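Local coordinates for DUF1116 domain-containing protein (Enterococcus faecalis, PDB 3CLQ), which is of unknown function but belongs to the AllG family and may be related to a subunit of oxamate carbamoyltransferase, at residues 29-34 against 165-170. Sequence-based numbering, arbitrary orientation.
Sequences VGFDKA and DAMTFC
The selenomethionine M167, near the C-terminal end of helix 146-168, lays its side chain against strand 26-33 of an antiparallel sheet, touching V29, G30 and F31 in a helix-on-sheet contact. It contributes 82 Å² of the 162 Å² buried between the segments, and no hydrogen bond crosses. The approach is close at one point: the CA atoms of G30 and M167 lie 5.5 Å apart, and M167 CB stands 4.0 Å from G30 CA, the glycine giving a backbone CA to the contact. V29 and G30 both pair with I117 of the neighbouring strand 114-120, which defines a classic beta bulge at this point.

Three side-chain carbons of M167 make the contacts. CB also lies 3.8 Å from V29 O. CG meets the F31 ring at its edge and in its plane, 3.6 Å from F31 CD2, so no ring face is used across this contact. The F31 ring also meets the ring of H116, with planes at about 50°, and F31 O accepts a hydrogen bond from H164 ND1, a polar tie between strand and helix beside the apolar one. L205 of helix 195-210 also touches M167. Bends at chi2 (-65°) and chi3 (-69°) fold the rest of the chain back along the strand, where V29 offers backbone and not its outward-pointing side chain: M167 CE ends 3.7 Å from V29 C.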
loop_
_atom_site.group_PDB
_atom_site.type_symbol
_atom_site.label_atom_id
_atom_site.label_comp_id
_atom_site.label_asym_id
_atom_site.label_seq_id
_atom_site.Cartn_x
_atom_site.Cartn_y
_atom_site.Cartn_z
ATOM N N VAL B 29 -19.901 -6.429 5.491
ATOM C CA VAL B 29 -21.193 -5.736 5.547
ATOM C C VAL B 29 -21.542 -5.080 6.878
ATOM O O VAL B 29 -22.372 -4.176 6.930
ATOM C CB VAL B 29 -22.389 -6.599 5.048
ATOM C CG1 VAL B 29 -22.152 -7.060 3.613
ATOM C CG2 VAL B 29 -22.689 -7.792 5.998
ATOM N N GLY B 30 -20.915 -5.515 7.961
ATOM C CA GLY B 30 -21.272 -4.948 9.251
ATOM C C GLY B 30 -20.336 -5.327 10.372
ATOM O O GLY B 30 -19.329 -6.017 10.153
ATOM N N PHE B 31 -20.679 -4.848 11.571
ATOM C CA PHE B 31 -20.002 -5.182 12.818
ATOM C C PHE B 31 -21.060 -5.287 13.880
ATOM O O PHE B 31 -22.044 -4.554 13.841
ATOM C CB PHE B 31 -19.046 -4.075 13.228
ATOM C CG PHE B 31 -17.886 -3.884 12.293
ATOM C CD1 PHE B 31 -16.691 -4.560 12.501
ATOM C CD2 PHE B 31 -17.981 -3.024 11.212
ATOM C CE1 PHE B 31 -15.620 -4.370 11.640
ATOM C CE2 PHE B 31 -16.908 -2.832 10.361
ATOM C CZ PHE B 31 -15.736 -3.494 10.565
ATOM N N ASP B 32 -20.852 -6.167 14.851
ATOM C CA ASP B 32 -21.811 -6.339 15.940
ATOM C C ASP B 32 -21.275 -7.311 17.010
ATOM O O ASP B 32 -20.332 -8.073 16.774
ATOM C CB ASP B 32 -23.180 -6.790 15.402
ATOM C CG ASP B 32 -24.360 -6.246 16.234
ATOM O OD1 ASP B 32 -24.131 -5.552 17.260
ATOM O OD2 ASP B 32 -25.527 -6.527 15.863
ATOM N N LYS B 33 -21.856 -7.249 18.200
ATOM C CA LYS B 33 -21.467 -8.141 19.262
ATOM C C LYS B 33 -21.622 -9.562 18.758
ATOM O O LYS B 33 -22.594 -9.888 18.096
ATOM C CB LYS B 33 -22.350 -7.920 20.495
ATOM C CG LYS B 33 -22.352 -6.488 21.026
ATOM C CD LYS B 33 -22.981 -6.417 22.396
ATOM C CE LYS B 33 -22.354 -5.313 23.228
ATOM N NZ LYS B 33 -22.859 -5.406 24.620
ATOM N N ALA B 34 -20.659 -10.410 19.075
ATOM C CA ALA B 34 -20.765 -11.820 18.744
ATOM C C ALA B 34 -22.168 -12.364 19.029
ATOM O O ALA B 34 -22.828 -12.896 18.147
ATOM C CB ALA B 34 -19.753 -12.594 19.516
ATOM N N ASP B 165 -22.340 1.492 13.421
ATOM C CA ASP B 165 -23.077 2.631 12.910
ATOM C C ASP B 165 -22.517 3.082 11.549
ATOM O O ASP B 165 -23.260 3.334 10.600
ATOM C CB ASP B 165 -23.078 3.766 13.939
ATOM C CG ASP B 165 -23.912 3.428 15.187
ATOM O OD1 ASP B 165 -24.208 4.360 15.981
ATOM O OD2 ASP B 165 -24.285 2.235 15.380
ATOM N N ALA B 166 -21.199 3.144 11.438
ATOM C CA ALA B 166 -20.591 3.522 10.183
ATOM C C ALA B 166 -21.056 2.619 9.033
ATOM O O ALA B 166 -21.329 3.088 7.931
ATOM C CB ALA B 166 -19.092 3.483 10.317
HETATM N N MSE B 167 -21.149 1.319 9.277
HETATM C CA MSE B 167 -21.465 0.425 8.176
HETATM C C MSE B 167 -22.928 0.497 7.727
HETATM O O MSE B 167 -23.266 0.009 6.641
HETATM C CB MSE B 167 -21.039 -1.005 8.482
HETATM C CG MSE B 167 -19.552 -1.162 8.620
HETATM SE SE MSE B 167 -18.600 -0.804 6.913
HETATM C CE MSE B 167 -19.227 -2.406 5.933
ATOM N N THR B 168 -23.800 1.111 8.531
ATOM C CA THR B 168 -25.176 1.328 8.055
ATOM C C THR B 168 -25.248 2.441 7.003
ATOM O O THR B 168 -26.209 2.496 6.235
ATOM C CB THR B 168 -26.212 1.626 9.186
ATOM O OG1 THR B 168 -26.054 2.971 9.647
ATOM C CG2 THR B 168 -26.082 0.647 10.346
ATOM N N PHE B 169 -24.249 3.325 6.987
ATOM C CA PHE B 169 -24.108 4.339 5.937
ATOM C C PHE B 169 -23.433 3.763 4.694
ATOM O O PHE B 169 -22.963 4.507 3.839
ATOM C CB PHE B 169 -23.315 5.559 6.438
ATOM C CG PHE B 169 -24.072 6.414 7.413
ATOM C CD1 PHE B 169 -23.965 6.200 8.784
ATOM C CD2 PHE B 169 -24.926 7.412 6.967
ATOM C CE1 PHE B 169 -24.687 6.970 9.684
ATOM C CE2 PHE B 169 -25.626 8.174 7.855
ATOM C CZ PHE B 169 -25.510 7.949 9.220
ATOM N N CYS B 170 -23.386 2.443 4.585
ATOM C CA CYS B 170 -22.624 1.825 3.508
ATOM C C CYS B 170 -23.274 0.540 3.069
ATOM O O CYS B 170 -22.774 -0.537 3.356
ATOM C CB CYS B 170 -21.189 1.546 3.963
ATOM S SG CYS B 170 -20.215 0.494 2.840
#